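Local coordinates for protein molybdopterin adenylyltransferase (Helicobacter pylori, PDB 4XCW) that probably catalyses the ATP-dependent adenylylation of molybdopterin, a late step in building the molybdenum cofactor, at residues I8-A13 against L71-G76; T78-R83 against A116-Q121; I85-T90 against I131-G136. All coordinates share one frame; numbering follows the deposited sequence. Where two conformers were deposited one is given.

Interaction 1 of 3, residues I8-A13 against L71-G76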
loop_
_atom_site.group_PDB
_atom_site.type_symbol
_atom_site.label_atom_id
_atom_site.label_comp_id
_atom_site.label_asym_id
_atom_site.label_seq_id
_atom_site.Cartn_x
_atom_site.Cartn_y
_atom_site.Cartn_z
ATOM N N ILE B 8 0.673 -27.392 -4.185
ATOM C CA ILE B 8 1.422 -26.145 -4.124
ATOM C C ILE B 8 2.106 -25.844 -5.449
ATOM O O ILE B 8 2.876 -26.658 -5.957
ATOM C CB ILE B 8 2.484 -26.187 -3.012
ATOM C CG1 ILE B 8 1.806 -26.353 -1.652
ATOM C CG2 ILE B 8 3.320 -24.912 -3.019
ATOM C CD1 ILE B 8 2.768 -26.347 -0.489
ATOM N N GLY B 9 1.806 -24.679 -6.010
ATOM C CA GLY B 9 2.448 -24.236 -7.234
ATOM C C GLY B 9 3.721 -23.469 -6.937
ATOM O O GLY B 9 3.766 -22.651 -6.020
ATOM N N VAL B 10 4.771 -23.752 -7.701
ATOM C CA VAL B 10 6.027 -23.021 -7.573
ATOM C C VAL B 10 6.418 -22.535 -8.958
ATOM O O VAL B 10 6.769 -23.330 -9.827
ATOM C CB VAL B 10 7.143 -23.888 -6.977
ATOM C CG1 VAL B 10 8.413 -23.055 -6.740
ATOM C CG2 VAL B 10 6.675 -24.526 -5.681
ATOM N N LEU B 11 6.347 -21.226 -9.160
ATOM C CA LEU B 11 6.599 -20.635 -10.460
ATOM C C LEU B 11 7.879 -19.805 -10.464
ATOM O O LEU B 11 7.941 -18.763 -9.824
ATOM C CB LEU B 11 5.412 -19.766 -10.873
ATOM C CG LEU B 11 5.491 -19.212 -12.289
ATOM C CD1 LEU B 11 5.708 -20.368 -13.227
ATOM C CD2 LEU B 11 4.223 -18.455 -12.650
ATOM N N SER B 12 8.894 -20.267 -11.188
ATOM C CA SER B 12 10.121 -19.492 -11.334
ATOM C C SER B 12 10.074 -18.682 -12.620
ATOM O O SER B 12 9.999 -19.245 -13.710
ATOM C CB SER B 12 11.352 -20.401 -11.329
ATOM O OG SER B 12 12.522 -19.651 -11.618
ATOM N N ALA B 13 10.094 -17.360 -12.485
ATOM C CA ALA B 13 10.117 -16.468 -13.636
ATOM C C ALA B 13 11.559 -16.158 -13.978
ATOM O O ALA B 13 12.277 -15.568 -13.170
ATOM C CB ALA B 13 9.347 -15.190 -13.354
ATOM N N LEU B 71 -2.060 -23.082 -2.727
ATOM C CA LEU B 71 -1.045 -22.046 -2.584
ATOM C C LEU B 71 -0.149 -22.048 -3.805
ATOM O O LEU B 71 0.345 -23.094 -4.217
ATOM C CB LEU B 71 -0.205 -22.270 -1.325
ATOM C CG LEU B 71 0.993 -21.344 -1.136
ATOM C CD1 LEU B 71 0.541 -19.930 -0.798
ATOM C CD2 LEU B 71 1.917 -21.890 -0.052
ATOM N N VAL B 72 0.050 -20.873 -4.388
ATOM C CA VAL B 72 0.950 -20.732 -5.519
ATOM C C VAL B 72 1.950 -19.637 -5.186
ATOM O O VAL B 72 1.563 -18.531 -4.812
ATOM C CB VAL B 72 0.194 -20.394 -6.821
ATOM C CG1 VAL B 72 1.180 -20.169 -7.965
ATOM C CG2 VAL B 72 -0.796 -21.497 -7.166
ATOM N N VAL B 73 3.236 -19.944 -5.275
ATOM C CA VAL B 73 4.235 -18.925 -4.986
ATOM C C VAL B 73 5.135 -18.717 -6.191
ATOM O O VAL B 73 5.441 -19.655 -6.920
ATOM C CB VAL B 73 5.094 -19.281 -3.749
ATOM C CG1 VAL B 73 4.224 -19.390 -2.499
ATOM C CG2 VAL B 73 5.878 -20.574 -3.973
ATOM N N THR B 74 5.548 -17.473 -6.401
ATOM C CA THR B 74 6.460 -17.163 -7.486
ATOM C C THR B 74 7.805 -16.736 -6.931
ATOM O O THR B 74 7.901 -16.285 -5.790
ATOM C CB THR B 74 5.928 -16.026 -8.384
ATOM O OG1 THR B 74 5.821 -14.830 -7.609
ATOM C CG2 THR B 74 4.568 -16.367 -8.959
ATOM N N THR B 75 8.846 -16.873 -7.747
ATOM C CA THR B 75 10.146 -16.333 -7.409
ATOM C C THR B 75 10.702 -15.636 -8.641
ATOM O O THR B 75 10.566 -16.130 -9.763
ATOM C CB THR B 75 11.123 -17.425 -6.901
ATOM O OG1 THR B 75 12.404 -16.845 -6.635
ATOM C CG2 THR B 75 11.287 -18.544 -7.919
ATOM N N GLY B 76 11.287 -14.462 -8.433
ATOM C CA GLY B 76 11.864 -13.694 -9.519
ATOM C C GLY B 76 10.964 -12.606 -10.078
ATOM O O GLY B 76 9.736 -12.668 -9.962
#
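L71 lies beside I8 and opens a parallel pairing in which the two strands run 13° apart. L71 O accepts from G9 N at 2.8 Å, and the CG2 methyl of I8 lies beside the same oxygen. At V72 the partner is G9, whose lack of a side chain goes with the closest CA approach of the register, 4.2 Å. V73 is gripped twice: its N gives a nearly straight bond to G9 O (2.9 Å, 171°), and its O takes L11 N. With V73 CG1 anti to the carbonyl carbon (chi1 -62°), CG2 is left between N and C and lies 3.6 Å from G9 O. T74 sets its CG2 4.0 Å from L11 CB, while its OG1 is turned to N133. T75 N bonds to L11 O, and its CG2 methyl packs 3.7 Å from S12 CA; T75 O ends the series by accepting from A13 N, and T75 OG1 is taken by P135 O. At G76 the chain leaves the strand. Helix 25-37 covers the face of I8, V10, V73 and T75, helix 53-66 that of L11 and V72: the doubly wound, Rossmann-like core of the molybdopterin-binding fold.

Interaction 2 of 3, residues T78-R83 against A116-Q121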
loop_
_atom_site.group_PDB
_atom_site.type_symbol
_atom_site.label_atom_id
_atom_site.label_comp_id
_atom_site.label_asym_id
_atom_site.label_seq_id
_atom_site.Cartn_x
_atom_site.Cartn_y
_atom_site.Cartn_z
ATOM N N THR B 78 10.381 -9.151 -9.603
ATOM C CA THR B 78 9.487 -8.331 -8.788
ATOM C C THR B 78 10.059 -6.969 -8.379
ATOM O O THR B 78 9.568 -6.350 -7.438
ATOM C CB THR B 78 9.081 -9.077 -7.511
ATOM O OG1 THR B 78 10.254 -9.550 -6.838
ATOM C CG2 THR B 78 8.182 -10.261 -7.853
ATOM N N GLY B 79 11.079 -6.504 -9.090
ATOM C CA GLY B 79 11.666 -5.203 -8.814
ATOM C C GLY B 79 11.173 -4.135 -9.772
ATOM O O GLY B 79 10.150 -4.317 -10.443
ATOM N N PRO B 80 11.886 -3.001 -9.834
ATOM C CA PRO B 80 11.500 -1.872 -10.691
ATOM C C PRO B 80 11.953 -2.001 -12.138
ATOM O O PRO B 80 11.607 -1.142 -12.952
ATOM C CB PRO B 80 12.198 -0.683 -10.031
ATOM C CG PRO B 80 13.409 -1.279 -9.400
ATOM C CD PRO B 80 13.004 -2.659 -8.938
ATOM N N ALA B 81 12.717 -3.044 -12.453
ATOM C CA ALA B 81 13.310 -3.169 -13.782
ATOM C C ALA B 81 12.280 -3.558 -14.843
ATOM O O ALA B 81 11.219 -4.096 -14.530
ATOM C CB ALA B 81 14.450 -4.173 -13.762
ATOM N N LEU B 82 12.627 -3.291 -16.098
ATOM C CA LEU B 82 11.708 -3.412 -17.227
ATOM C C LEU B 82 11.011 -4.765 -17.322
ATOM O O LEU B 82 9.792 -4.830 -17.484
ATOM C CB LEU B 82 12.458 -3.129 -18.530
ATOM C CG LEU B 82 11.693 -3.297 -19.844
ATOM C CD1 LEU B 82 10.476 -2.391 -19.875
ATOM C CD2 LEU B 82 12.606 -3.006 -21.022
ATOM N N ARG B 83 11.778 -5.847 -17.227
ATOM C CA ARG B 83 11.206 -7.179 -17.426
ATOM C C ARG B 83 10.766 -7.849 -16.124
ATOM O O ARG B 83 10.492 -9.053 -16.100
ATOM C CB ARG B 83 12.206 -8.067 -18.169
ATOM C CG ARG B 83 12.492 -7.581 -19.572
ATOM C CD ARG B 83 13.377 -8.552 -20.332
ATOM N NE ARG B 83 12.766 -9.873 -20.433
ATOM C CZ ARG B 83 11.910 -10.222 -21.385
ATOM N NH1 ARG B 83 11.556 -9.342 -22.313
ATOM N NH2 ARG B 83 11.405 -11.447 -21.411
ATOM N N ALA B 116 14.820 -2.590 0.099
ATOM C CA ALA B 116 13.614 -3.396 0.238
ATOM C C ALA B 116 12.380 -2.663 -0.297
ATOM O O ALA B 116 11.437 -3.301 -0.745
ATOM C CB ALA B 116 13.400 -3.784 1.692
ATOM N N ILE B 117 12.391 -1.328 -0.272
ATOM C CA ILE B 117 11.186 -0.584 -0.657
ATOM C C ILE B 117 10.998 -0.545 -2.169
ATOM O O ILE B 117 9.984 -0.045 -2.662
ATOM C CB ILE B 117 11.189 0.861 -0.118
ATOM C CG1 ILE B 117 12.303 1.688 -0.755
ATOM C CG2 ILE B 117 11.283 0.870 1.400
ATOM C CD1 ILE B 117 12.271 3.149 -0.370
ATOM N N LEU B 118 11.967 -1.092 -2.897
ATOM C CA LEU B 118 11.867 -1.215 -4.353
ATOM C C LEU B 118 11.047 -2.417 -4.799
ATOM O O LEU B 118 10.701 -2.540 -5.982
ATOM C CB LEU B 118 13.258 -1.320 -4.973
ATOM C CG LEU B 118 14.216 -0.166 -4.724
ATOM C CD1 LEU B 118 15.481 -0.332 -5.577
ATOM C CD2 LEU B 118 13.540 1.193 -4.957
ATOM N N SER B 119 10.745 -3.313 -3.866
ATOM C CA SER B 119 10.055 -4.554 -4.210
ATOM C C SER B 119 8.568 -4.353 -4.470
ATOM O O SER B 119 7.880 -3.664 -3.712
ATOM C CB SER B 119 10.242 -5.590 -3.106
ATOM O OG SER B 119 9.530 -6.774 -3.409
ATOM N N ARG B 120 8.078 -4.973 -5.543
ATOM C CA ARG B 120 6.661 -4.945 -5.864
ATOM C C ARG B 120 5.986 -6.291 -5.596
ATOM O O ARG B 120 4.887 -6.528 -6.092
ATOM C CB ARG B 120 6.458 -4.546 -7.330
ATOM C CG ARG B 120 6.754 -3.072 -7.598
ATOM C CD ARG B 120 6.937 -2.785 -9.088
ATOM N NE ARG B 120 5.994 -3.523 -9.925
ATOM C CZ ARG B 120 4.728 -3.174 -10.125
ATOM N NH1 ARG B 120 4.229 -2.097 -9.541
ATOM N NH2 ARG B 120 3.953 -3.914 -10.905
ATOM N N GLN B 121 6.637 -7.158 -4.818
ATOM C CA GLN B 121 6.045 -8.449 -4.437
ATOM C C GLN B 121 4.685 -8.233 -3.819
ATOM O O GLN B 121 4.527 -7.378 -2.952
ATOM C CB GLN B 121 6.923 -9.209 -3.442
ATOM C CG GLN B 121 8.202 -9.780 -4.017
ATOM C CD GLN B 121 9.190 -10.168 -2.936
ATOM O OE1 GLN B 121 10.377 -9.851 -3.030
ATOM N NE2 GLN B 121 8.709 -10.862 -1.902
HETATM O O HOH W 1 11.578 -8.033 -5.090
HETATM O O HOH W 2 7.838 -5.681 -10.620
#
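T78 and Q121 bring two loops together side by side, the methylene CG of Q121 lying 3.5 Å from T78 OG1 as the two side chains pass at a slant. T78 and G79 close the TTGGTG sequence that starts at T74, characteristic of the MogA/MoaB family; the facing loop turns through an ST turn, in which S119 OG accepts from Q121 N. The T78 hydroxyl stands between its own N and carbonyl carbon (chi1 52°), and from there it meets a water rather than the Q121 amide directly. That water lies 2.7 Å from T78 OG1 and 2.9 Å from S119 OG, and donates to Q121 OE1 at 3.0 Å, so one solvent molecule ties three side chains from both loops. The Q121 NE2 end goes to N133 O. Between the backbones, R120 N points at T78 O in a nearly straight bond (2.8 Å, 169°). Beyond it R120 CD passes G79 O, and the bend at chi3 (40°) turns NE and the guanidinium so that this oxygen lies at its edge, near its plane. The far nitrogens of R120 are engaged by E88 and by M97 O of a second subunit, so this loop pair also borders the subunit interface. On the L118 side of the contact, the P80 ring is set across L118, its CD atom 3.7 Å from L118 O, a buried carbonyl oxygen with no polar partner in the model; L158 and C155 of the second subunit pack against P80 and L118 respectively. A second water bridges the loops in the plane of the R120 guanidinium, donating to G79 O at 2.7 Å and accepting from R120 NE at 2.9 Å.

Interaction 3 of 3, residues I85-T90 against I131-G136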
loop_
_atom_site.group_PDB
_atom_site.type_symbol
_atom_site.label_atom_id
_atom_site.label_comp_id
_atom_site.label_asym_id
_atom_site.label_seq_id
_atom_site.Cartn_x
_atom_site.Cartn_y
_atom_site.Cartn_z
ATOM N N ILE B 85 7.937 -8.410 -14.459
ATOM C CA ILE B 85 6.503 -8.287 -14.708
ATOM C C ILE B 85 5.662 -9.300 -13.934
ATOM O O ILE B 85 4.471 -9.464 -14.195
ATOM C CB ILE B 85 6.213 -8.415 -16.220
ATOM C CG1 ILE B 85 6.974 -9.598 -16.816
ATOM C CG2 ILE B 85 6.644 -7.151 -16.940
ATOM C CD1 ILE B 85 6.294 -10.918 -16.658
ATOM N N THR B 86 6.280 -9.973 -12.971
ATOM C CA THR B 86 5.568 -10.966 -12.171
ATOM C C THR B 86 4.417 -10.378 -11.326
ATOM O O THR B 86 3.333 -10.963 -11.297
ATOM C CB THR B 86 6.556 -11.736 -11.261
ATOM O OG1 THR B 86 7.543 -12.371 -12.086
ATOM C CG2 THR B 86 5.823 -12.800 -10.449
ATOM N N PRO B 87 4.624 -9.220 -10.656
ATOM C CA PRO B 87 3.474 -8.674 -9.924
ATOM C C PRO B 87 2.314 -8.269 -10.840
ATOM O O PRO B 87 1.169 -8.475 -10.464
ATOM C CB PRO B 87 4.059 -7.440 -9.209
ATOM C CG PRO B 87 5.534 -7.719 -9.108
ATOM C CD PRO B 87 5.860 -8.460 -10.374
ATOM N N GLU B 88 2.603 -7.694 -12.006
ATOM C CA GLU B 88 1.544 -7.358 -12.964
ATOM C C GLU B 88 0.726 -8.579 -13.383
ATOM O O GLU B 88 -0.502 -8.514 -13.487
ATOM C CB GLU B 88 2.125 -6.709 -14.218
ATOM C CG GLU B 88 2.523 -5.266 -14.041
ATOM C CD GLU B 88 3.989 -5.090 -13.694
ATOM O OE1 GLU B 88 4.562 -5.951 -12.984
ATOM O OE2 GLU B 88 4.572 -4.079 -14.140
ATOM N N ALA B 89 1.419 -9.678 -13.662
ATOM C CA ALA B 89 0.752 -10.908 -14.061
ATOM C C ALA B 89 -0.086 -11.437 -12.907
ATOM O O ALA B 89 -1.189 -11.924 -13.104
ATOM C CB ALA B 89 1.763 -11.943 -14.511
ATOM N N THR B 90 0.444 -11.320 -11.695
ATOM C CA THR B 90 -0.260 -11.779 -10.507
ATOM C C THR B 90 -1.546 -10.986 -10.303
ATOM O O THR B 90 -2.603 -11.559 -10.035
ATOM C CB THR B 90 0.651 -11.665 -9.266
ATOM O OG1 THR B 90 1.852 -12.403 -9.516
ATOM C CG2 THR B 90 -0.039 -12.226 -8.022
ATOM N N ILE B 131 -2.114 -16.716 -4.056
ATOM C CA ILE B 131 -0.866 -16.502 -4.788
ATOM C C ILE B 131 -0.002 -15.463 -4.087
ATOM O O ILE B 131 -0.467 -14.379 -3.756
ATOM C CB ILE B 131 -1.134 -16.048 -6.234
ATOM C CG1 ILE B 131 -2.073 -17.029 -6.926
ATOM C CG2 ILE B 131 0.175 -15.943 -7.023
ATOM C CD1 ILE B 131 -2.446 -16.612 -8.355
ATOM N N ILE B 132 1.257 -15.809 -3.842
ATOM C CA ILE B 132 2.192 -14.880 -3.209
ATOM C C ILE B 132 3.473 -14.804 -4.015
ATOM O O ILE B 132 4.025 -15.841 -4.380
ATOM C CB ILE B 132 2.551 -15.314 -1.785
ATOM C CG1 ILE B 132 1.291 -15.636 -0.983
ATOM C CG2 ILE B 132 3.379 -14.237 -1.086
ATOM C CD1 ILE B 132 1.598 -16.183 0.391
ATOM N N ASN B 133 3.954 -13.588 -4.272
ATOM C CA ASN B 133 5.269 -13.385 -4.888
ATOM C C ASN B 133 6.376 -13.410 -3.837
ATOM O O ASN B 133 6.344 -12.616 -2.908
ATOM C CB ASN B 133 5.342 -12.046 -5.622
ATOM C CG ASN B 133 4.154 -11.794 -6.529
ATOM O OD1 ASN B 133 3.627 -10.681 -6.570
ATOM N ND2 ASN B 133 3.745 -12.811 -7.284
ATOM N N LEU B 134 7.356 -14.298 -3.995
ATOM C CA LEU B 134 8.459 -14.424 -3.038
ATOM C C LEU B 134 9.731 -13.790 -3.609
ATOM O O LEU B 134 9.753 -13.442 -4.783
ATOM C CB LEU B 134 8.705 -15.898 -2.704
ATOM C CG LEU B 134 7.549 -16.668 -2.080
ATOM C CD1 LEU B 134 7.993 -18.097 -1.769
ATOM C CD2 LEU B 134 7.044 -15.943 -0.832
ATOM N N PRO B 135 10.793 -13.632 -2.785
ATOM C CA PRO B 135 12.032 -13.075 -3.336
ATOM C C PRO B 135 12.756 -14.065 -4.238
ATOM O O PRO B 135 12.229 -15.143 -4.517
ATOM C CB PRO B 135 12.883 -12.773 -2.085
ATOM C CG PRO B 135 11.918 -12.772 -0.947
ATOM C CD PRO B 135 10.870 -13.769 -1.321
ATOM N N GLY B 136 13.959 -13.697 -4.671
ATOM C CA GLY B 136 14.733 -14.524 -5.578
ATOM C C GLY B 136 15.800 -15.383 -4.915
ATOM O O GLY B 136 16.131 -16.460 -5.409
#
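Helix 86-90, with T86, P87 and T90 facing I131 and N133, runs antiparallel to strand 131-134 (176°), the axes of these short segments 9.5 Å apart, a gap that side chains span. N133 and T90 meet tip to tip: ND2 donates to T90 OG1 at 3.0 Å in a bond of 165° that lies close to the amide plane. T90 OG1 in turn donates to T86 O, 2.7 Å away and one helical turn earlier. The same oxygen also takes T90 N, and the two donors come from opposite faces of its carbonyl plane. This is an alpha/beta layer: helix 86-93 follows strand 71-75 in the chain and lies over the sheet where strand 129-134 adjoins that strand. N133 also reaches neighbouring parts of the fold: ND2 donates to T74 OG1 as well and OD1 accepts from S122 N, bonds that would hold the amide against flipping. Carbon atoms of T86 and P87 pack against this amide. T86 slides past N133, its CG2 methyl 3.8 Å from ND2, and T86 OG1 turns instead to G76 O. P87 CA lies 3.9 Å from N133 OD1. Further along the helix, the CG2 methyls of T90 and I131 touch at 3.9 Å, each anti to its own backbone N.

Interaction 1 closes first along the chain; the segments of interactions 2 and 3 then alternate, so the two cross along the chain. Interactions 1 and 3 have centres about 8 Å apart and share the sheet, in which strands 71-75 and 129-134 are neighbours. Interaction 2 lies beyond the strand ends, its centre about 16 Å from that of interaction 1 and about 10 Å from that of interaction 3. Its segment 78-83 follows segment 71-76 after a single residue, and it is joined to interaction 3 through side chains of R120 and Q121. Core strands, helix and surface loops are thus joined at the C-terminal strand ends, where relatives of this family are thought to bind molybdopterin.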